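Lipoprotein (Colwellia psychrerythraea, PDB 3O0Y) is a putative lipoprotein of unknown function, whose DUF885 family belongs to a clan of metallopeptidase-like proteins and may share their fold. Local coordinates at residues D128-L133 with Q140-L145; K197-G202 with R545-P550. All coordinates share one frame; numbering follows the deposited sequence.

Contact 1 (D128-L133 with Q140-L145); sequences DTWMGL and QINGPL
An Asx turn at the end of strand 126-128 brings the carboxylate of Asp128 and the indole of Trp130 up to the amide of Asn142, just ahead of helix 144-154. The amide nitrogen is the one atom that both meet. Asn142 ND2 lies 3.6 Å from Asp128 OD1, a polar approach too long to count as a bond, with carboxylate and amide coming from opposite directions and their planes 34° apart. Asn142 ND2 also stands 4.0 Å from Trp130 CZ3, at the edge of the ring and near its plane, with the amide turned steeply to the indole. With Asn142 CG between the backbone N and the carbonyl carbon (chi1 73°), the amide is swung toward Asp128 and Trp130; its OD1 accepts from Trp549 NE1, which fixes the flip of the amide. The second carboxylate oxygen, Asp128 OD2, holds the turn: it accepts from Trp130 N at 2.9 Å and from Met131 N at 3.0 Å, the two donors arriving on its anti side from opposite faces of the plane. Asp128 OD1 is hydrogen-bonded to Tyr126 OH. Replacing Asp128 with an alanine would probably leave the N-H groups of Trp130 and Met131 without their shared acceptor and the turn freer to shift. Met131 CG rests on one indole face, while the edge-to-face ring of Trp549 adds a further partner. Gly143, in the N-cap position, leads into helix 144-154, whose first residues Pro144 and Leu145 pack on helix 174-190, whereas Ile141 leans on helix 536-548.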
ATOM      1  N   ASP A 128      -4.957   9.752  -4.529  1.00  7.85           N
ATOM      2  CA  ASP A 128      -3.746   8.973  -4.402  1.00  8.49           C
ATOM      3  C   ASP A 128      -3.777   7.833  -5.477  1.00  8.58           C
ATOM      4  O   ASP A 128      -4.794   7.112  -5.618  1.00  7.65           O
ATOM      5  CB  ASP A 128      -3.671   8.443  -2.931  1.00  7.61           C
ATOM      6  CG  ASP A 128      -2.347   7.818  -2.607  1.00 13.26           C
ATOM      7  OD1 ASP A 128      -1.525   8.530  -1.975  1.00 14.52           O
ATOM      8  OD2 ASP A 128      -2.114   6.653  -3.032  1.00 10.38           O
ATOM      9  N   THR A 129      -2.670   7.629  -6.208  1.00  9.04           N
ATOM     10  CA  THR A 129      -2.658   6.604  -7.226  1.00  8.56           C
ATOM     11  C   THR A 129      -2.724   5.211  -6.669  1.00  8.66           C
ATOM     12  O   THR A 129      -3.006   4.283  -7.447  1.00  9.15           O
ATOM     13  CB  THR A 129      -1.452   6.683  -8.174  1.00  9.71           C
ATOM     14  OG1 THR A 129      -0.245   6.586  -7.408  1.00 11.48           O
ATOM     15  CG2 THR A 129      -1.480   8.098  -8.987  1.00  9.70           C
ATOM     16  N   TRP A 130      -2.529   5.042  -5.358  1.00  7.84           N
ATOM     17  CA  TRP A 130      -2.779   3.751  -4.684  1.00  9.00           C
ATOM     18  C   TRP A 130      -4.138   3.709  -3.999  1.00  7.90           C
ATOM     19  O   TRP A 130      -4.936   2.818  -4.272  1.00  7.39           O
ATOM     20  CB  TRP A 130      -1.618   3.436  -3.710  1.00  8.92           C
ATOM     21  CG  TRP A 130      -1.954   2.505  -2.618  1.00  7.39           C
ATOM     22  CD1 TRP A 130      -2.219   1.148  -2.773  1.00  9.84           C
ATOM     23  CD2 TRP A 130      -2.041   2.777  -1.223  1.00  6.61           C
ATOM     24  NE1 TRP A 130      -2.498   0.589  -1.556  1.00 12.23           N
ATOM     25  CE2 TRP A 130      -2.419   1.575  -0.587  1.00 11.39           C
ATOM     26  CE3 TRP A 130      -1.868   3.936  -0.436  1.00 10.22           C
ATOM     27  CZ2 TRP A 130      -2.601   1.493   0.791  1.00 10.77           C
ATOM     28  CZ3 TRP A 130      -2.070   3.850   0.936  1.00  9.06           C
ATOM     29  CH2 TRP A 130      -2.370   2.634   1.527  1.00  9.38           C
ATOM     30  N   MET A 131      -4.410   4.690  -3.130  1.00  6.84           N
ATOM     31  CA  MET A 131      -5.557   4.641  -2.225  1.00  8.38           C
ATOM     32  C   MET A 131      -6.794   5.315  -2.740  1.00  8.85           C
ATOM     33  O   MET A 131      -7.839   5.214  -2.099  1.00  6.58           O
ATOM     34  CB  MET A 131      -5.181   5.239  -0.832  1.00  7.09           C
ATOM     35  CG  MET A 131      -5.653   4.440   0.378  1.00  8.78           C
ATOM     36  SD  MET A 131      -5.347   4.975   2.077  1.00  2.70           S
ATOM     37  CE  MET A 131      -6.658   6.205   2.135  1.00  9.60           C
ATOM     38  N   GLY A 132      -6.719   5.908  -3.932  1.00  7.96           N
ATOM     39  CA  GLY A 132      -7.833   6.705  -4.444  1.00  7.81           C
ATOM     40  C   GLY A 132      -8.041   7.934  -3.580  1.00  7.82           C
ATOM     41  O   GLY A 132      -7.071   8.549  -3.112  1.00  7.90           O
ATOM     42  N   LEU A 133      -9.309   8.269  -3.307  1.00  6.27           N
ATOM     43  CA  LEU A 133      -9.576   9.455  -2.512  1.00  8.94           C
ATOM     44  C   LEU A 133      -8.983   9.282  -1.116  1.00  7.53           C
ATOM     45  O   LEU A 133      -9.332   8.332  -0.401  1.00  9.65           O
ATOM     46  CB  LEU A 133     -11.057   9.734  -2.405  1.00  8.92           C
ATOM     47  CG  LEU A 133     -11.545  10.938  -1.560  1.00 10.57           C
ATOM     48  CD1 LEU A 133     -10.950  12.272  -2.025  1.00  8.37           C
ATOM     49  CD2 LEU A 133     -13.107  10.951  -1.511  1.00 11.15           C
ATOM     50  N   GLN A 140       0.751  12.323   8.657  1.00  8.80           N
ATOM     51  CA  GLN A 140       1.993  11.769   9.191  1.00  9.38           C
ATOM     52  C   GLN A 140       2.613  10.572   8.460  1.00 10.50           C
ATOM     53  O   GLN A 140       3.704  10.205   8.771  1.00  9.86           O
ATOM     54  CB  GLN A 140       1.738  11.391  10.681  1.00  9.91           C
ATOM     55  CG  GLN A 140       1.264   9.945  10.968  1.00 10.70           C
ATOM     56  CD  GLN A 140      -0.220   9.655  10.574  1.00 10.17           C
ATOM     57  OE1 GLN A 140      -0.939  10.524  10.067  1.00 11.08           O
ATOM     58  NE2 GLN A 140      -0.633   8.398  10.745  1.00  7.51           N
ATOM     59  N   ILE A 141       1.874   9.902   7.602  1.00 10.19           N
ATOM     60  CA  ILE A 141       2.236   8.628   7.040  1.00  8.90           C
ATOM     61  C   ILE A 141       2.490   8.693   5.536  1.00 10.43           C
ATOM     62  O   ILE A 141       3.402   8.037   5.078  1.00  8.85           O
ATOM     63  CB  ILE A 141       1.258   7.493   7.440  1.00 10.42           C
ATOM     64  CG1 ILE A 141       1.667   6.123   6.897  1.00 11.80           C
ATOM     65  CG2 ILE A 141      -0.207   7.784   7.014  1.00 10.40           C
ATOM     66  CD1 ILE A 141       0.935   4.927   7.605  1.00 11.87           C
ATOM     67  N   ASN A 142       1.663   9.391   4.753  1.00  8.84           N
ATOM     68  CA  ASN A 142       1.901   9.513   3.297  1.00 10.24           C
ATOM     69  C   ASN A 142       1.387  10.853   2.773  1.00 10.79           C
ATOM     70  O   ASN A 142       1.309  11.811   3.509  1.00 11.81           O
ATOM     71  CB  ASN A 142       1.323   8.311   2.508  1.00 10.87           C
ATOM     72  CG  ASN A 142      -0.202   8.340   2.425  1.00 10.92           C
ATOM     73  OD1 ASN A 142      -0.890   9.019   3.241  1.00 10.43           O
ATOM     74  ND2 ASN A 142      -0.735   7.631   1.423  1.00  8.92           N
ATOM     75  N   GLY A 143       1.033  10.912   1.507  1.00 11.82           N
ATOM     76  CA  GLY A 143       0.711  12.182   0.883  1.00 12.04           C
ATOM     77  C   GLY A 143       1.935  12.710   0.158  1.00 12.04           C
ATOM     78  O   GLY A 143       3.039  12.209   0.350  1.00  9.80           O
ATOM     79  N   PRO A 144       1.729  13.757  -0.670  1.00 10.16           N
ATOM     80  CA  PRO A 144       2.784  14.144  -1.643  1.00 10.25           C
ATOM     81  C   PRO A 144       4.099  14.553  -0.970  1.00 10.15           C
ATOM     82  O   PRO A 144       5.182  14.279  -1.508  1.00 11.23           O
ATOM     83  CB  PRO A 144       2.140  15.264  -2.444  1.00 11.93           C
ATOM     84  CG  PRO A 144       0.825  15.597  -1.720  1.00 12.52           C
ATOM     85  CD  PRO A 144       0.445  14.398  -0.927  1.00 11.50           C
ATOM     86  N   LEU A 145       4.057  15.170   0.206  1.00 10.53           N
ATOM     87  CA  LEU A 145       5.297  15.638   0.846  1.00 12.39           C
ATOM     88  C   LEU A 145       6.128  14.506   1.459  1.00 11.51           C
ATOM     89  O   LEU A 145       7.319  14.664   1.742  1.00 11.56           O
ATOM     90  CB  LEU A 145       4.990  16.773   1.857  1.00 11.19           C
ATOM     91  CG  LEU A 145       4.438  18.016   1.181  1.00 14.90           C
ATOM     92  CD1 LEU A 145       3.831  19.026   2.225  1.00 11.39           C
ATOM     93  CD2 LEU A 145       5.475  18.755   0.327  1.00 13.82           C
TER

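Contact 2 (K197-G202 with R545-P550); sequences KVTLQG and RYMAWP. With SO4 (sulfate ion), chain D.
The methyl end of Met547 carries the contact between 545-550 and 197-202. Met547 CE lies 4.0 Å from Val198 CG1 and almost as near to Val198 CB, the two side chains crossing at about a right angle. On the Thr199 side Met547 CE comes within 4.1 Å of Thr199 OG1, a van der Waals approach in which the two side chains slide past each other in opposite directions. The hydroxyl has its polar partner in Ser196 OG, so this oxygen is satisfied beside an apolar neighbour. The Met547 chain leaves its helix well stretched and then bends at the last torsion (chi3 53°), which turns CE in among these side chains. The backbones come closest at Thr199 and Ala548, with their CA atoms 6.7 Å apart. The arrangement is plain helix-to-helix packing in a largely helical protein: the start of one helix meets the end of another that lies more than 300 residues later in the sequence. Trp549 is the first residue to leave helical geometry there.

Against buried Thr199 and Met547, Val198 is partly exposed and forms the more open edge, where Arg521 of helix 521-532 packs against both Val198 and Met547. Arg545 takes no part in this packing. On the far side of the helix end, away from 197-202, its chain is extended from CG to NE and points the guanidinium at a sulfate ion, probably from the crystallisation liquor. Arg545 NH2 donates to sulfate O4 at 2.7 Å and 156°, and the bond from Arg545 NH1 to the same oxygen, at 3.2 Å, is weak. O4 lies in the guanidinium plane, at its edge. Gln552 OE1 accepts from Arg545 NH1, and Arg504, Arg507 and Tyr556 also bind the sulfate.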
ATOM      1  N   LYS A 197      -6.138  16.550  15.709  1.00 12.36           N
ATOM      2  CA  LYS A 197      -4.910  17.127  16.284  1.00 12.36           C
ATOM      3  C   LYS A 197      -3.740  16.166  16.217  1.00 11.20           C
ATOM      4  O   LYS A 197      -2.659  16.535  15.802  1.00 12.19           O
ATOM      5  CB  LYS A 197      -5.139  17.559  17.737  1.00 13.56           C
ATOM      6  CG  LYS A 197      -6.042  18.809  17.867  1.00 17.35           C
ATOM      7  CD  LYS A 197      -6.230  19.294  19.334  1.00 19.05           C
ATOM      8  CE  LYS A 197      -7.333  20.372  19.487  1.00 19.86           C
ATOM      9  NZ  LYS A 197      -7.102  21.648  18.661  1.00 18.02           N
ATOM     10  N   VAL A 198      -3.990  14.906  16.556  1.00  9.84           N
ATOM     11  CA  VAL A 198      -2.982  13.859  16.519  1.00 11.72           C
ATOM     12  C   VAL A 198      -2.375  13.704  15.105  1.00 12.05           C
ATOM     13  O   VAL A 198      -1.133  13.537  14.957  1.00 12.36           O
ATOM     14  CB  VAL A 198      -3.546  12.559  17.127  1.00 11.27           C
ATOM     15  CG1 VAL A 198      -2.681  11.319  16.728  1.00 13.81           C
ATOM     16  CG2 VAL A 198      -3.628  12.621  18.663  1.00 12.34           C
ATOM     17  N   THR A 199      -3.229  13.692  14.095  1.00 11.76           N
ATOM     18  CA  THR A 199      -2.777  13.502  12.708  1.00 11.46           C
ATOM     19  C   THR A 199      -1.970  14.711  12.272  1.00 11.12           C
ATOM     20  O   THR A 199      -0.877  14.560  11.745  1.00 13.67           O
ATOM     21  CB  THR A 199      -3.943  13.303  11.739  1.00 10.92           C
ATOM     22  OG1 THR A 199      -4.674  12.141  12.152  1.00 12.65           O
ATOM     23  CG2 THR A 199      -3.465  13.163  10.258  1.00  9.68           C
ATOM     24  N   LEU A 200      -2.478  15.908  12.544  1.00 13.19           N
ATOM     25  CA  LEU A 200      -1.758  17.111  12.229  1.00 13.48           C
ATOM     26  C   LEU A 200      -0.415  17.241  12.973  1.00 13.78           C
ATOM     27  O   LEU A 200       0.573  17.698  12.392  1.00 11.68           O
ATOM     28  CB  LEU A 200      -2.665  18.323  12.426  1.00 14.49           C
ATOM     29  CG  LEU A 200      -2.395  19.600  11.656  1.00 18.36           C
ATOM     30  CD1 LEU A 200      -2.220  19.401  10.141  1.00 16.27           C
ATOM     31  CD2 LEU A 200      -3.545  20.558  11.933  1.00 19.48           C
ATOM     32  N   GLN A 201      -0.376  16.865  14.249  1.00 13.57           N
ATOM     33  CA  GLN A 201       0.840  16.925  15.037  1.00 12.71           C
ATOM     34  C   GLN A 201       1.851  15.957  14.457  1.00 12.43           C
ATOM     35  O   GLN A 201       3.047  16.242  14.450  1.00 13.77           O
ATOM     36  CB  GLN A 201       0.572  16.554  16.495  1.00 14.28           C
ATOM     37  CG  GLN A 201      -0.245  17.596  17.259  1.00 17.95           C
ATOM     38  CD  GLN A 201      -0.703  17.144  18.640  1.00 25.23           C
ATOM     39  OE1 GLN A 201      -1.103  15.977  18.856  1.00 28.89           O
ATOM     40  NE2 GLN A 201      -0.688  18.094  19.586  1.00 28.09           N
ATOM     41  N   GLY A 202       1.387  14.784  13.994  1.00 11.81           N
ATOM     42  CA  GLY A 202       2.312  13.833  13.422  1.00 12.11           C
ATOM     43  C   GLY A 202       2.881  14.343  12.087  1.00 12.09           C
ATOM     44  O   GLY A 202       4.109  14.210  11.822  1.00 12.76           O
ATOM     45  N   ARG A 545      -2.224   5.492  11.838  1.00  7.77           N
ATOM     46  CA  ARG A 545      -2.375   5.170  10.423  1.00  7.98           C
ATOM     47  C   ARG A 545      -3.882   5.022  10.101  1.00  6.79           C
ATOM     48  O   ARG A 545      -4.346   5.586   9.105  1.00  7.22           O
ATOM     49  CB  ARG A 545      -1.635   3.851  10.093  1.00  8.47           C
ATOM     50  CG  ARG A 545      -2.099   3.145   8.858  1.00  7.14           C
ATOM     51  CD  ARG A 545      -1.327   1.829   8.677  1.00  9.70           C
ATOM     52  NE  ARG A 545      -2.010   0.938   7.776  1.00  7.50           N
ATOM     53  CZ  ARG A 545      -1.486  -0.200   7.369  1.00 10.56           C
ATOM     54  NH1 ARG A 545      -2.175  -0.979   6.582  1.00  9.04           N
ATOM     55  NH2 ARG A 545      -0.277  -0.547   7.800  1.00 11.15           N
ATOM     56  N   TYR A 546      -4.608   4.262  10.902  1.00  8.55           N
ATOM     57  CA  TYR A 546      -6.038   3.956  10.597  1.00  7.68           C
ATOM     58  C   TYR A 546      -6.838   5.230  10.614  1.00  8.05           C
ATOM     59  O   TYR A 546      -7.783   5.449   9.820  1.00  7.32           O
ATOM     60  CB  TYR A 546      -6.649   2.936  11.545  1.00  6.99           C
ATOM     61  CG  TYR A 546      -5.859   1.637  11.625  1.00  5.32           C
ATOM     62  CD1 TYR A 546      -5.040   1.205  10.614  1.00  7.51           C
ATOM     63  CD2 TYR A 546      -5.894   0.901  12.769  1.00  7.83           C
ATOM     64  CE1 TYR A 546      -4.303   0.034  10.779  1.00  8.49           C
ATOM     65  CE2 TYR A 546      -5.152  -0.275  12.922  1.00  7.11           C
ATOM     66  CZ  TYR A 546      -4.362  -0.665  11.958  1.00  8.20           C
ATOM     67  OH  TYR A 546      -3.609  -1.840  12.203  1.00  8.25           O
ATOM     68  N   MET A 547      -6.435   6.112  11.513  1.00  7.21           N
ATOM     69  CA  MET A 547      -7.092   7.439  11.651  1.00  7.35           C
ATOM     70  C   MET A 547      -6.892   8.284  10.374  1.00  8.19           C
ATOM     71  O   MET A 547      -7.793   8.969   9.961  1.00  9.15           O
ATOM     72  CB  MET A 547      -6.581   8.210  12.869  1.00  9.65           C
ATOM     73  CG  MET A 547      -6.997   7.668  14.253  1.00 11.18           C
ATOM     74  SD  MET A 547      -6.049   8.315  15.716  1.00  4.87           S
ATOM     75  CE  MET A 547      -6.280  10.120  15.393  1.00  9.19           C
ATOM     76  N   ALA A 548      -5.737   8.179   9.726  1.00  8.92           N
ATOM     77  CA  ALA A 548      -5.399   8.936   8.491  1.00  8.43           C
ATOM     78  C   ALA A 548      -5.944   8.274   7.253  1.00  8.69           C
ATOM     79  O   ALA A 548      -6.118   8.941   6.236  1.00  8.58           O
ATOM     80  CB  ALA A 548      -3.837   9.063   8.341  1.00 10.48           C
ATOM     81  N   TRP A 549      -6.121   6.943   7.300  1.00  7.14           N
ATOM     82  CA  TRP A 549      -6.558   6.105   6.156  1.00  7.41           C
ATOM     83  C   TRP A 549      -7.842   5.326   6.423  1.00  6.81           C
ATOM     84  O   TRP A 549      -7.869   4.116   6.374  1.00  6.30           O
ATOM     85  CB  TRP A 549      -5.482   5.081   5.789  1.00  6.62           C
ATOM     86  CG  TRP A 549      -4.217   5.590   5.283  1.00  6.83           C
ATOM     87  CD1 TRP A 549      -3.926   6.851   4.838  1.00  8.44           C
ATOM     88  CD2 TRP A 549      -3.025   4.816   5.061  1.00  6.21           C
ATOM     89  NE1 TRP A 549      -2.625   6.916   4.412  1.00  9.99           N
ATOM     90  CE2 TRP A 549      -2.049   5.684   4.547  1.00  9.62           C
ATOM     91  CE3 TRP A 549      -2.682   3.482   5.282  1.00  8.98           C
ATOM     92  CZ2 TRP A 549      -0.765   5.256   4.247  1.00  8.72           C
ATOM     93  CZ3 TRP A 549      -1.406   3.061   5.017  1.00 10.47           C
ATOM     94  CH2 TRP A 549      -0.466   3.935   4.465  1.00 10.34           C
ATOM     95  N   PRO A 550      -8.940   6.003   6.770  1.00  7.44           N
ATOM     96  CA  PRO A 550     -10.166   5.286   7.020  1.00  7.21           C
ATOM     97  C   PRO A 550     -10.572   4.281   5.961  1.00  7.39           C
ATOM     98  O   PRO A 550     -10.622   4.576   4.773  1.00  6.11           O
ATOM     99  CB  PRO A 550     -11.233   6.392   7.144  1.00  7.59           C
ATOM    100  CG  PRO A 550     -10.527   7.627   7.045  1.00 11.35           C
ATOM    101  CD  PRO A 550      -9.155   7.409   6.523  1.00 10.35           C
TER
HETATM  102  S   SO4 D 610       0.464  -4.230   6.194  1.00 22.32           S
HETATM  103  O1  SO4 D 610      -0.321  -5.411   6.645  1.00 20.64           O
HETATM  104  O2  SO4 D 610       1.834  -4.612   6.112  1.00 25.87           O
HETATM  105  O3  SO4 D 610       0.093  -3.789   4.827  1.00 24.42           O
HETATM  106  O4  SO4 D 610       0.164  -3.083   7.008  1.00 29.62           O

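Both segments of contact 1 precede those of contact 2 in the sequence, and the contact centres lie about 13 Å apart. They touch directly, at Trp549 just past helix 536-548 and at Gly202 of helix 197-210. Met131 SD of contact 1 packs against Trp549 CG of contact 2 at 3.5 Å, and Gln140 CB lies 3.5 Å from Gly202 C. The loop of 128-133 and 140-145 therefore adjoins both helices that contact 2 joins, 197-210 and 536-548. All four segments fall within the DUF885 range. The direct contacts bring an early loop, an early helix and a late helix side by side in the helical body.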